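Local structure of putative transcriptional regulator protein (Vibrio parahaemolyticus, 3ER6) at residues A[10-15]-A[76-81]; A[46-51]-A[65-70]; A[110-115]-A[174-179]; A[116-121]-A[163-168]. The protein probably acts as a DNA-binding transcription regulator of the AraC type, of which this chain holds the DJ-1/PfpI-like domain. The protein carries 1 engineered substitution. All coordinates share one frame; numbering follows the deposited sequence.

Contact 1. Residues A[10-15]-A[76-81]; sequences RVVALA and NILIIG
Strands 10-14 and 77-80 run parallel, 4.7 Å apart between axes, and their packing is tightest where Val11, Ala13, Ile77 and Ile79 share one face of the sheet. Val11 sends its two branches in different directions: CG2 meets Ile77 CD1 at 3.8 Å, the side chains lying alongside, while CG1, anti to the backbone N, crosses obliquely to Ile79 CD1 at 3.9 Å. Helix 22-37 closes this face through Ile24 and Leu28. On the reverse face Leu78 CD1 leans across to Val12 CG1 (4.2 Å), and Trp100 of helix 95-106 touches both. The strands are adjacent in the parallel part of the main sheet of the DJ-1/PfpI-like α/β fold, joined by a ladder that includes Ile79 N to Val12 O (2.8 Å, nearly along the C=O axis) and Gly81 N to Leu14 O (2.8 Å). Toward solvent the ladder loosens. Arg10 O takes Ile77 N at 3.2 Å and only weakly Asn76 N. A side chain replaces the backbone: Asn76 OD1 accepts Arg10 N at 2.8 Å (162° at the hydrogen), in the amide plane on a lone pair. The Arg10 chain, bent at chi3, leads away from strand 77-80, and its NH1 binds Phe74 O.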
loop_
_atom_site.group_PDB
_atom_site.type_symbol
_atom_site.label_atom_id
_atom_site.label_comp_id
_atom_site.label_asym_id
_atom_site.label_seq_id
_atom_site.Cartn_x
_atom_site.Cartn_y
_atom_site.Cartn_z
ATOM N N ARG A 10 20.688 0.743 3.374
ATOM C CA ARG A 10 20.013 -0.453 2.914
ATOM C C ARG A 10 18.725 -0.696 3.682
ATOM O O ARG A 10 18.727 -0.670 4.917
ATOM C CB ARG A 10 20.909 -1.668 3.118
ATOM C CG ARG A 10 20.189 -2.971 2.729
ATOM C CD ARG A 10 21.144 -4.173 2.944
ATOM N NE ARG A 10 22.200 -4.169 1.915
ATOM C CZ ARG A 10 23.410 -4.735 2.058
ATOM N NH1 ARG A 10 23.721 -5.361 3.197
ATOM N NH2 ARG A 10 24.311 -4.686 1.051
ATOM N N VAL A 11 17.640 -0.945 2.947
ATOM C CA VAL A 11 16.406 -1.397 3.589
ATOM C C VAL A 11 16.107 -2.810 3.107
ATOM O O VAL A 11 16.141 -3.059 1.892
ATOM C CB VAL A 11 15.198 -0.484 3.228
ATOM C CG1 VAL A 11 13.899 -1.017 3.938
ATOM C CG2 VAL A 11 15.510 1.025 3.622
ATOM N N VAL A 12 15.907 -3.736 4.033
ATOM C CA VAL A 12 15.415 -5.078 3.638
ATOM C C VAL A 12 13.956 -5.160 4.153
ATOM O O VAL A 12 13.656 -4.778 5.316
ATOM C CB VAL A 12 16.302 -6.223 4.223
ATOM C CG1 VAL A 12 15.715 -7.599 3.848
ATOM C CG2 VAL A 12 17.796 -6.071 3.706
ATOM N N ALA A 13 13.042 -5.551 3.273
ATOM C CA ALA A 13 11.625 -5.637 3.644
ATOM C C ALA A 13 11.143 -7.077 3.505
ATOM O O ALA A 13 10.999 -7.610 2.399
ATOM C CB ALA A 13 10.791 -4.700 2.723
ATOM N N LEU A 14 10.913 -7.727 4.635
ATOM C CA LEU A 14 10.389 -9.063 4.664
ATOM C C LEU A 14 8.866 -9.030 4.559
ATOM O O LEU A 14 8.183 -8.438 5.427
ATOM C CB LEU A 14 10.783 -9.722 5.988
ATOM C CG LEU A 14 10.210 -11.107 6.260
ATOM C CD1 LEU A 14 10.827 -12.165 5.251
ATOM C CD2 LEU A 14 10.494 -11.436 7.702
ATOM N N ALA A 15 8.347 -9.693 3.509
ATOM C CA ALA A 15 6.894 -9.769 3.240
ATOM C C ALA A 15 6.480 -11.200 3.496
ATOM O O ALA A 15 6.728 -12.096 2.683
ATOM C CB ALA A 15 6.605 -9.325 1.736
ATOM N N ASN A 76 20.495 -1.356 7.487
ATOM C CA ASN A 76 20.225 -0.207 8.332
ATOM C C ASN A 76 18.825 -0.354 8.892
ATOM O O ASN A 76 18.595 -0.089 10.081
ATOM C CB ASN A 76 20.344 1.092 7.531
ATOM C CG ASN A 76 21.741 1.289 6.957
ATOM O OD1 ASN A 76 22.010 0.981 5.791
ATOM N ND2 ASN A 76 22.640 1.810 7.787
ATOM N N ILE A 77 17.885 -0.711 7.993
ATOM C CA ILE A 77 16.465 -0.895 8.379
ATOM C C ILE A 77 15.979 -2.277 7.925
ATOM O O ILE A 77 16.303 -2.713 6.811
ATOM C CB ILE A 77 15.560 0.146 7.721
ATOM C CG1 ILE A 77 15.999 1.580 8.114
ATOM C CG2 ILE A 77 14.109 -0.097 8.108
ATOM C CD1 ILE A 77 15.483 2.649 7.040
ATOM N N LEU A 78 15.230 -2.960 8.808
ATOM C CA LEU A 78 14.492 -4.162 8.423
ATOM C C LEU A 78 13.014 -3.854 8.608
ATOM O O LEU A 78 12.621 -3.452 9.700
ATOM C CB LEU A 78 14.915 -5.401 9.248
ATOM C CG LEU A 78 14.027 -6.670 9.095
ATOM C CD1 LEU A 78 14.195 -7.385 7.723
ATOM C CD2 LEU A 78 14.211 -7.723 10.232
ATOM N N ILE A 79 12.191 -4.044 7.568
ATOM C CA ILE A 79 10.737 -3.959 7.742
ATOM C C ILE A 79 10.154 -5.370 7.786
ATOM O O ILE A 79 10.469 -6.220 6.947
ATOM C CB ILE A 79 10.072 -3.157 6.593
ATOM C CG1 ILE A 79 10.788 -1.830 6.455
ATOM C CG2 ILE A 79 8.518 -2.981 6.832
ATOM C CD1 ILE A 79 10.302 -1.015 5.312
ATOM N N ILE A 80 9.337 -5.622 8.794
ATOM C CA ILE A 80 8.657 -6.879 8.877
ATOM C C ILE A 80 7.207 -6.589 8.595
ATOM O O ILE A 80 6.501 -5.903 9.389
ATOM C CB ILE A 80 8.800 -7.503 10.269
ATOM C CG1 ILE A 80 10.302 -7.713 10.621
ATOM C CG2 ILE A 80 7.943 -8.753 10.402
ATOM C CD1 ILE A 80 10.450 -8.067 12.131
ATOM N N GLY A 81 6.740 -7.073 7.443
ATOM C CA GLY A 81 5.314 -6.842 7.083
ATOM C C GLY A 81 4.291 -7.745 7.781
ATOM O O GLY A 81 4.619 -8.556 8.658
#

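Contact 2. Residues A[46-51]-A[65-70]; sequences HVVTPN and PTAQWQ
Along the C-terminal part of strand 43-48 and the residues after it, at the edge of the main sheet within this chain, the loop that follows the 55-57/61-64 hairpin folds back. Trp69 makes the one direct hydrogen bond between them. With CG in the crowded position between backbone N and carbonyl carbon (chi1 63°), the indole edge meets two successive carbonyls: NE1 donates to Pro50 O at 2.9 Å, and CD1 lies 3.4 Å from Thr49 O. The hydrogen bond is bent (135° at the hydrogen), and the donor stands above the carbonyl plane of Pro50, not on a lone pair. Val48 crosses the tryptophan at about a right angle, with CG2 at 3.9 Å from Trp69 CB and CG1 at 3.7 Å from Trp69 N. Beyond this pair water takes over: one molecule links Thr49 N (2.9 Å) to Ala67 O, and another joins Val47 O (2.7 Å) to Thr66 N. Val47 also makes backbone hydrogen bonds to the second subunit, and Thr66 OG1 bonds Gly60 O of that subunit. The arrangement is that of a strand outermost within its own chain in an α/β sheet, met by a loop and by a neighbouring subunit.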
loop_
_atom_site.group_PDB
_atom_site.type_symbol
_atom_site.label_atom_id
_atom_site.label_comp_id
_atom_site.label_asym_id
_atom_site.label_seq_id
_atom_site.Cartn_x
_atom_site.Cartn_y
_atom_site.Cartn_z
ATOM N N HIS A 46 15.246 -3.935 -0.745
ATOM C CA HIS A 46 15.077 -5.315 -1.225
ATOM C C HIS A 46 13.872 -5.937 -0.579
ATOM O O HIS A 46 13.803 -5.972 0.643
ATOM C CB HIS A 46 16.320 -6.200 -0.893
ATOM C CG HIS A 46 17.632 -5.562 -1.243
ATOM N ND1 HIS A 46 18.281 -5.817 -2.427
ATOM C CD2 HIS A 46 18.402 -4.663 -0.571
ATOM C CE1 HIS A 46 19.398 -5.113 -2.479
ATOM N NE2 HIS A 46 19.502 -4.410 -1.360
ATOM N N VAL A 47 12.924 -6.411 -1.383
ATOM C CA VAL A 47 11.889 -7.295 -0.853
ATOM C C VAL A 47 12.397 -8.735 -0.772
ATOM O O VAL A 47 12.957 -9.263 -1.743
ATOM C CB VAL A 47 10.593 -7.211 -1.709
ATOM C CG1 VAL A 47 9.602 -8.274 -1.317
ATOM C CG2 VAL A 47 9.969 -5.758 -1.583
ATOM N N VAL A 48 12.187 -9.364 0.367
ATOM C CA VAL A 48 12.489 -10.793 0.581
ATOM C C VAL A 48 11.288 -11.529 1.159
ATOM O O VAL A 48 10.422 -10.914 1.800
ATOM C CB VAL A 48 13.720 -11.030 1.522
ATOM C CG1 VAL A 48 14.983 -10.474 0.844
ATOM C CG2 VAL A 48 13.468 -10.416 2.922
ATOM N N THR A 49 11.200 -12.824 0.881
ATOM C CA THR A 49 10.087 -13.617 1.354
ATOM C C THR A 49 10.637 -14.736 2.227
ATOM O O THR A 49 11.804 -15.137 2.105
ATOM C CB THR A 49 9.245 -14.188 0.197
ATOM O OG1 THR A 49 10.014 -15.213 -0.471
ATOM C CG2 THR A 49 8.761 -13.024 -0.821
ATOM N N PRO A 50 9.810 -15.237 3.150
ATOM C CA PRO A 50 10.317 -16.148 4.169
ATOM C C PRO A 50 11.014 -17.406 3.649
ATOM O O PRO A 50 11.973 -17.879 4.304
ATOM C CB PRO A 50 9.076 -16.517 5.008
ATOM C CG PRO A 50 8.052 -15.440 4.723
ATOM C CD PRO A 50 8.348 -14.994 3.256
ATOM N N ASN A 51 10.550 -17.938 2.520
ATOM C CA ASN A 51 11.145 -19.127 1.903
ATOM C C ASN A 51 11.829 -18.731 0.592
ATOM O O ASN A 51 12.201 -19.586 -0.214
ATOM C CB ASN A 51 10.021 -20.160 1.637
ATOM C CG ASN A 51 8.824 -19.535 0.836
ATOM O OD1 ASN A 51 8.826 -18.326 0.460
ATOM N ND2 ASN A 51 7.804 -20.357 0.573
ATOM N N PRO A 65 10.803 -12.071 -6.054
ATOM C CA PRO A 65 11.958 -11.265 -5.550
ATOM C C PRO A 65 13.249 -11.545 -6.285
ATOM O O PRO A 65 13.354 -12.521 -7.021
ATOM C CB PRO A 65 12.125 -11.730 -4.074
ATOM C CG PRO A 65 11.543 -13.152 -4.042
ATOM C CD PRO A 65 10.392 -13.136 -5.097
ATOM N N THR A 66 14.274 -10.719 -6.044
ATOM C CA THR A 66 15.540 -10.973 -6.665
ATOM C C THR A 66 16.682 -10.955 -5.637
ATOM O O THR A 66 17.856 -10.807 -5.991
ATOM C CB THR A 66 15.816 -9.981 -7.826
ATOM O OG1 THR A 66 15.748 -8.641 -7.324
ATOM C CG2 THR A 66 14.779 -10.178 -8.988
ATOM N N ALA A 67 16.343 -11.201 -4.373
ATOM C CA ALA A 67 17.358 -11.430 -3.358
ATOM C C ALA A 67 16.777 -12.418 -2.367
ATOM O O ALA A 67 15.545 -12.490 -2.217
ATOM C CB ALA A 67 17.720 -10.103 -2.696
ATOM N N GLN A 68 17.659 -13.178 -1.705
ATOM C CA GLN A 68 17.299 -14.087 -0.588
ATOM C C GLN A 68 17.609 -13.409 0.756
ATOM O O GLN A 68 18.610 -12.690 0.865
ATOM C CB GLN A 68 18.088 -15.410 -0.721
ATOM C CG GLN A 68 17.710 -16.185 -1.994
ATOM C CD GLN A 68 18.241 -17.619 -2.005
ATOM O OE1 GLN A 68 19.366 -17.832 -1.584
ATOM N NE2 GLN A 68 17.436 -18.599 -2.495
ATOM N N TRP A 69 16.758 -13.615 1.759
ATOM C CA TRP A 69 16.994 -12.979 3.068
ATOM C C TRP A 69 18.350 -13.379 3.663
ATOM O O TRP A 69 18.998 -12.554 4.334
ATOM C CB TRP A 69 15.846 -13.238 4.044
ATOM C CG TRP A 69 15.559 -14.686 4.464
ATOM C CD1 TRP A 69 14.621 -15.537 3.929
ATOM C CD2 TRP A 69 16.206 -15.428 5.512
ATOM N NE1 TRP A 69 14.654 -16.737 4.568
ATOM C CE2 TRP A 69 15.602 -16.705 5.552
ATOM C CE3 TRP A 69 17.225 -15.124 6.425
ATOM C CZ2 TRP A 69 15.976 -17.686 6.492
ATOM C CZ3 TRP A 69 17.616 -16.100 7.350
ATOM C CH2 TRP A 69 17.021 -17.369 7.351
ATOM N N GLN A 70 18.787 -14.606 3.375
ATOM C CA GLN A 70 20.071 -15.131 3.874
ATOM C C GLN A 70 21.271 -14.363 3.304
ATOM O O GLN A 70 22.333 -14.370 3.894
ATOM C CB GLN A 70 20.250 -16.659 3.588
ATOM C CG GLN A 70 19.332 -17.613 4.287
ATOM C CD GLN A 70 18.067 -17.894 3.506
ATOM O OE1 GLN A 70 17.680 -17.079 2.639
ATOM N NE2 GLN A 70 17.363 -19.009 3.836
HETATM O O HOH W 1 13.867 -8.534 -4.157
HETATM O O HOH W 2 13.379 -13.638 -0.831
#

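Contact 3. Residues A[110-115]-A[174-179]; sequences KIVAID and SVMLEI
No aromatic ring belongs to either segment; the flat group beside them is the phenol of Tyr164, on the neighbouring strand 163-166. Ile179 CD1 lies over one face of that ring, 3.5 Å from Tyr164 CZ. At the hydroxyl end of the ring edge Lys110 NZ hydrogen-bonds Tyr164 OH. The ammonium group also forms a salt bridge with Glu182, so the lysine is fixed at its tip while its aliphatic stem serves as a hydrophobic surface. Lys110 CD meets Ile179 CD1 at 3.6 Å, the two chains reaching toward each other tip to tip.

Deeper in, contacts are entirely apolar. Val112 CG1, anti to the backbone N, receives two partners: Val175 CG1 at 3.8 Å, the valines sliding past each other in opposite directions, and Met176 CE at 3.7 Å, approaching obliquely. The same methyl continues to Ile114 CG2 (4.1 Å), which it meets at about a right angle. The first bond of Met176 does not point at the strand; torsions well off the staggered values (chi2 -31°, chi3 138°) turn CE inward to Val112 and Ile114.

Helix segment 174-179 runs nearly antiparallel to strand 110-114 (162°), with the axes 10.5 Å apart. Met176 also touches Ser27 and Ile30 of helix 22-37, which covers the same face. This is the helix-on-sheet layer of a three-layer α/β/α sandwich, as in the DJ-1/PfpI fold.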
loop_
_atom_site.group_PDB
_atom_site.type_symbol
_atom_site.label_atom_id
_atom_site.label_comp_id
_atom_site.label_asym_id
_atom_site.label_seq_id
_atom_site.Cartn_x
_atom_site.Cartn_y
_atom_site.Cartn_z
ATOM N N LYS A 110 17.671 -0.888 12.599
ATOM C CA LYS A 110 16.321 -0.461 12.981
ATOM C C LYS A 110 15.324 -1.538 12.558
ATOM O O LYS A 110 15.458 -2.078 11.447
ATOM C CB LYS A 110 15.929 0.889 12.372
ATOM C CG LYS A 110 16.780 2.052 12.867
ATOM C CD LYS A 110 16.373 3.337 12.105
ATOM C CE LYS A 110 17.240 4.502 12.514
ATOM N NZ LYS A 110 17.225 4.596 13.986
ATOM N N ILE A 111 14.367 -1.893 13.438
ATOM C CA ILE A 111 13.370 -2.928 13.150
ATOM C C ILE A 111 12.000 -2.253 13.091
ATOM O O ILE A 111 11.478 -1.701 14.091
ATOM C CB ILE A 111 13.331 -4.065 14.211
ATOM C CG1 ILE A 111 14.734 -4.585 14.594
ATOM C CG2 ILE A 111 12.376 -5.228 13.810
ATOM C CD1 ILE A 111 15.549 -5.241 13.382
ATOM N N VAL A 112 11.371 -2.305 11.924
ATOM C CA VAL A 112 10.100 -1.598 11.732
ATOM C C VAL A 112 9.063 -2.679 11.477
ATOM O O VAL A 112 9.191 -3.441 10.507
ATOM C CB VAL A 112 10.142 -0.657 10.473
ATOM C CG1 VAL A 112 8.776 0.053 10.335
ATOM C CG2 VAL A 112 11.319 0.382 10.536
ATOM N N ALA A 113 8.060 -2.784 12.339
ATOM C CA ALA A 113 7.087 -3.856 12.252
ATOM C C ALA A 113 5.744 -3.195 12.013
ATOM O O ALA A 113 5.377 -2.272 12.759
ATOM C CB ALA A 113 7.034 -4.687 13.572
ATOM N N ILE A 114 5.030 -3.648 10.965
ATOM C CA ILE A 114 3.775 -3.038 10.539
ATOM C C ILE A 114 2.663 -4.068 10.541
ATOM O O ILE A 114 2.922 -5.237 10.169
ATOM C CB ILE A 114 3.971 -2.339 9.097
ATOM C CG1 ILE A 114 4.305 -3.352 8.007
ATOM C CG2 ILE A 114 5.159 -1.327 9.155
ATOM C CD1 ILE A 114 4.398 -2.707 6.586
ATOM N N ASP A 115 1.441 -3.675 10.981
ATOM C CA ASP A 115 0.316 -4.557 10.953
ATOM C C ASP A 115 0.706 -5.755 11.847
ATOM O O ASP A 115 1.420 -5.566 12.847
ATOM C CB ASP A 115 -0.021 -4.996 9.510
ATOM C CG ASP A 115 -1.432 -5.682 9.379
ATOM O OD1 ASP A 115 -2.239 -5.740 10.338
ATOM O OD2 ASP A 115 -1.738 -6.155 8.286
ATOM N N SER A 174 3.370 8.036 10.336
ATOM C CA SER A 174 4.162 8.593 11.407
ATOM C C SER A 174 5.513 7.863 11.536
ATOM O O SER A 174 6.556 8.517 11.680
ATOM C CB SER A 174 3.418 8.714 12.742
ATOM O OG SER A 174 3.282 7.450 13.341
ATOM N N VAL A 175 5.504 6.532 11.451
ATOM C CA VAL A 175 6.770 5.796 11.534
ATOM C C VAL A 175 7.703 6.055 10.356
ATOM O O VAL A 175 8.903 6.304 10.530
ATOM C CB VAL A 175 6.550 4.246 11.761
ATOM C CG1 VAL A 175 7.782 3.494 11.458
ATOM C CG2 VAL A 175 6.116 3.967 13.235
ATOM N N MET A 176 7.161 5.960 9.139
ATOM C CA MET A 176 7.980 6.128 7.940
ATOM C C MET A 176 8.637 7.546 7.919
ATOM O O MET A 176 9.824 7.705 7.616
ATOM C CB MET A 176 7.128 5.841 6.683
ATOM C CG MET A 176 6.987 4.294 6.359
ATOM S SD MET A 176 8.242 3.030 6.723
ATOM C CE MET A 176 7.234 1.668 7.349
ATOM N N LEU A 177 7.861 8.560 8.288
ATOM C CA LEU A 177 8.401 9.938 8.332
ATOM C C LEU A 177 9.427 10.131 9.443
ATOM O O LEU A 177 10.379 10.883 9.291
ATOM C CB LEU A 177 7.290 10.987 8.485
ATOM C CG LEU A 177 6.321 11.027 7.308
ATOM C CD1 LEU A 177 5.250 12.044 7.624
ATOM C CD2 LEU A 177 7.041 11.359 5.975
ATOM N N GLU A 178 9.236 9.428 10.547
ATOM C CA GLU A 178 10.220 9.464 11.590
ATOM C C GLU A 178 11.550 8.970 11.069
ATOM O O GLU A 178 12.547 9.649 11.221
ATOM C CB GLU A 178 9.756 8.633 12.782
ATOM C CG GLU A 178 10.588 8.891 14.015
ATOM C CD GLU A 178 10.484 10.349 14.509
ATOM O OE1 GLU A 178 11.542 10.849 14.919
ATOM O OE2 GLU A 178 9.383 10.985 14.472
ATOM N N ILE A 179 11.546 7.823 10.404
ATOM C CA ILE A 179 12.751 7.246 9.846
ATOM C C ILE A 179 13.312 8.193 8.777
ATOM O O ILE A 179 14.538 8.458 8.742
ATOM C CB ILE A 179 12.426 5.869 9.221
ATOM C CG1 ILE A 179 12.079 4.828 10.299
ATOM C CG2 ILE A 179 13.530 5.389 8.296
ATOM C CD1 ILE A 179 13.118 4.679 11.218
#

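Contact 4. Residues A[116-121]-A[163-168]; sequences TGIFVV and VYLSSG
Ile118, on the first turn of helix 117-124, reaches down onto strand 163-166 and can be followed outward from its CB. At CB the chain divides: CG2, anti to the backbone N, meets Leu165 CD1 at 4.1 Å, whereas CG1, anti to the carbonyl carbon, meets Leu165 CD2, also at 4.1 Å. The two methyls of the leucine thus engage separate branches of the isoleucine, and the side chains cross obliquely. With chi2 extended at 158°, Ile118 CD1 passes Leu165 CB (4.2 Å) and ends against backbone, 3.8 Å from Ser166 C and equally close to Ser167 N, where the strand gives way to the loop. The Ile118 side chain also touches Ala113, Met134 and Phe142.

The helix segment runs at 148° to the strand, with 9.2 Å between axes, and belongs to the layer on the sheet face opposite helix 173-184. Asp115, with a positive phi of 60°, sits at the turn between strand 110-114 and this helix, a strand-turn-helix geometry like that of the nucleophile elbow in DJ-1/PfpI relatives; the nearby helix N terminus would tend to stabilise negative charge on that aspartate, which hydrogen-bonds His135 and Ser82.

One turn further on, Val121 makes the closest approach. Its CG2, in the crowded position between backbone N and carbonyl carbon, comes within 3.5 Å of Leu165 CD2 as the two side chains slide past each other in opposite directions. Tyr164 and Ser166 project from the other face of strand 163-166, and Ser166 OG hydrogen-bonds His172 ND1.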
loop_
_atom_site.group_PDB
_atom_site.type_symbol
_atom_site.label_atom_id
_atom_site.label_comp_id
_atom_site.label_asym_id
_atom_site.label_seq_id
_atom_site.Cartn_x
_atom_site.Cartn_y
_atom_site.Cartn_z
ATOM N N THR A 116 0.257 -6.955 11.503
ATOM C CA THR A 116 0.571 -8.155 12.343
ATOM C C THR A 116 2.081 -8.564 12.388
ATOM O O THR A 116 2.470 -9.431 13.155
ATOM C CB THR A 116 -0.330 -9.362 12.023
ATOM O OG1 THR A 116 -0.215 -9.732 10.650
ATOM C CG2 THR A 116 -1.791 -9.022 12.326
ATOM N N GLY A 117 2.914 -7.947 11.565
ATOM C CA GLY A 117 4.396 -7.992 11.781
ATOM C C GLY A 117 4.722 -7.652 13.234
ATOM O O GLY A 117 5.776 -8.095 13.780
ATOM N N ILE A 118 3.849 -6.886 13.885
ATOM C CA ILE A 118 4.057 -6.596 15.324
ATOM C C ILE A 118 4.080 -7.893 16.198
ATOM O O ILE A 118 4.870 -7.988 17.155
ATOM C CB ILE A 118 3.081 -5.499 15.882
ATOM C CG1 ILE A 118 3.360 -4.165 15.188
ATOM C CG2 ILE A 118 3.235 -5.367 17.466
ATOM C CD1 ILE A 118 2.222 -3.195 15.226
ATOM N N PHE A 119 3.285 -8.891 15.823
ATOM C CA PHE A 119 3.244 -10.157 16.542
ATOM C C PHE A 119 4.628 -10.837 16.425
ATOM O O PHE A 119 5.050 -11.549 17.356
ATOM C CB PHE A 119 2.168 -11.106 15.972
ATOM C CG PHE A 119 0.761 -10.771 16.398
ATOM C CD1 PHE A 119 0.133 -9.598 15.959
ATOM C CD2 PHE A 119 0.049 -11.647 17.239
ATOM C CE1 PHE A 119 -1.171 -9.305 16.350
ATOM C CE2 PHE A 119 -1.246 -11.334 17.642
ATOM C CZ PHE A 119 -1.854 -10.175 17.184
ATOM N N VAL A 120 5.300 -10.678 15.280
ATOM C CA VAL A 120 6.643 -11.238 15.085
ATOM C C VAL A 120 7.673 -10.600 16.043
ATOM O O VAL A 120 8.446 -11.305 16.747
ATOM C CB VAL A 120 7.136 -11.072 13.614
ATOM C CG1 VAL A 120 8.527 -11.699 13.442
ATOM C CG2 VAL A 120 6.123 -11.707 12.621
ATOM N N VAL A 121 7.684 -9.270 16.108
ATOM C CA VAL A 121 8.640 -8.629 17.044
ATOM C C VAL A 121 8.246 -8.957 18.536
ATOM O O VAL A 121 9.132 -9.123 19.374
ATOM C CB VAL A 121 8.790 -7.091 16.820
ATOM C CG1 VAL A 121 9.286 -6.815 15.420
ATOM C CG2 VAL A 121 7.490 -6.399 17.058
ATOM N N VAL A 163 13.272 -0.187 17.803
ATOM C CA VAL A 163 12.141 -0.962 17.297
ATOM C C VAL A 163 10.984 0.023 17.080
ATOM O O VAL A 163 10.584 0.755 17.997
ATOM C CB VAL A 163 11.723 -2.113 18.285
ATOM C CG1 VAL A 163 10.532 -2.919 17.715
ATOM C CG2 VAL A 163 12.915 -2.997 18.600
ATOM N N TYR A 164 10.436 0.033 15.879
ATOM C CA TYR A 164 9.346 0.938 15.488
ATOM C C TYR A 164 8.123 0.113 15.156
ATOM O O TYR A 164 8.180 -0.757 14.278
ATOM C CB TYR A 164 9.741 1.727 14.205
ATOM C CG TYR A 164 10.964 2.574 14.362
ATOM C CD1 TYR A 164 10.855 3.979 14.402
ATOM C CD2 TYR A 164 12.226 1.992 14.438
ATOM C CE1 TYR A 164 11.978 4.792 14.515
ATOM C CE2 TYR A 164 13.388 2.793 14.596
ATOM C CZ TYR A 164 13.236 4.184 14.649
ATOM O OH TYR A 164 14.343 4.962 14.801
ATOM N N LEU A 165 7.021 0.375 15.832
ATOM C CA LEU A 165 5.807 -0.330 15.629
ATOM C C LEU A 165 4.728 0.587 15.019
ATOM O O LEU A 165 4.475 1.713 15.510
ATOM C CB LEU A 165 5.222 -0.872 16.968
ATOM C CG LEU A 165 6.115 -1.715 17.908
ATOM C CD1 LEU A 165 5.265 -2.163 19.128
ATOM C CD2 LEU A 165 6.720 -2.942 17.182
ATOM N N SER A 166 4.060 0.094 13.975
ATOM C CA SER A 166 2.986 0.868 13.359
ATOM C C SER A 166 1.781 -0.108 13.055
ATOM O O SER A 166 1.877 -0.957 12.171
ATOM C CB SER A 166 3.476 1.586 12.088
ATOM O OG SER A 166 2.347 2.205 11.443
ATOM N N SER A 167 0.691 0.004 13.826
ATOM C CA SER A 167 -0.507 -0.865 13.693
ATOM C C SER A 167 -1.070 -0.929 12.265
ATOM O O SER A 167 -1.370 -1.989 11.754
ATOM C CB SER A 167 -1.639 -0.373 14.604
ATOM O OG SER A 167 -1.269 -0.574 15.942
ATOM N N GLY A 168 -1.222 0.226 11.644
ATOM C CA GLY A 168 -1.869 0.312 10.364
ATOM C C GLY A 168 -3.329 -0.139 10.472
ATOM O O GLY A 168 -4.041 0.234 11.436
#

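Overall arrangement
All four contacts reach one sheet. Contacts 1, 3 and 4 are buried near the centre of the chain, whereas contact 2 sits at an outer strand, partly buried and touching the second subunit. Contact 1 joins neighbouring strands by a backbone ladder that continues to 43-48 on one side and 110-114 on the other. Contacts 3 and 4 contain no hydrogen bonds between their segments: each lays a helix on the sheet through apolar side chains, on opposite faces, and the two share the paired strands 110-114 and 163-166. Only contact 2 relies on bridging water and an indole N-H; its centre lies about 20 Å from that of contact 3.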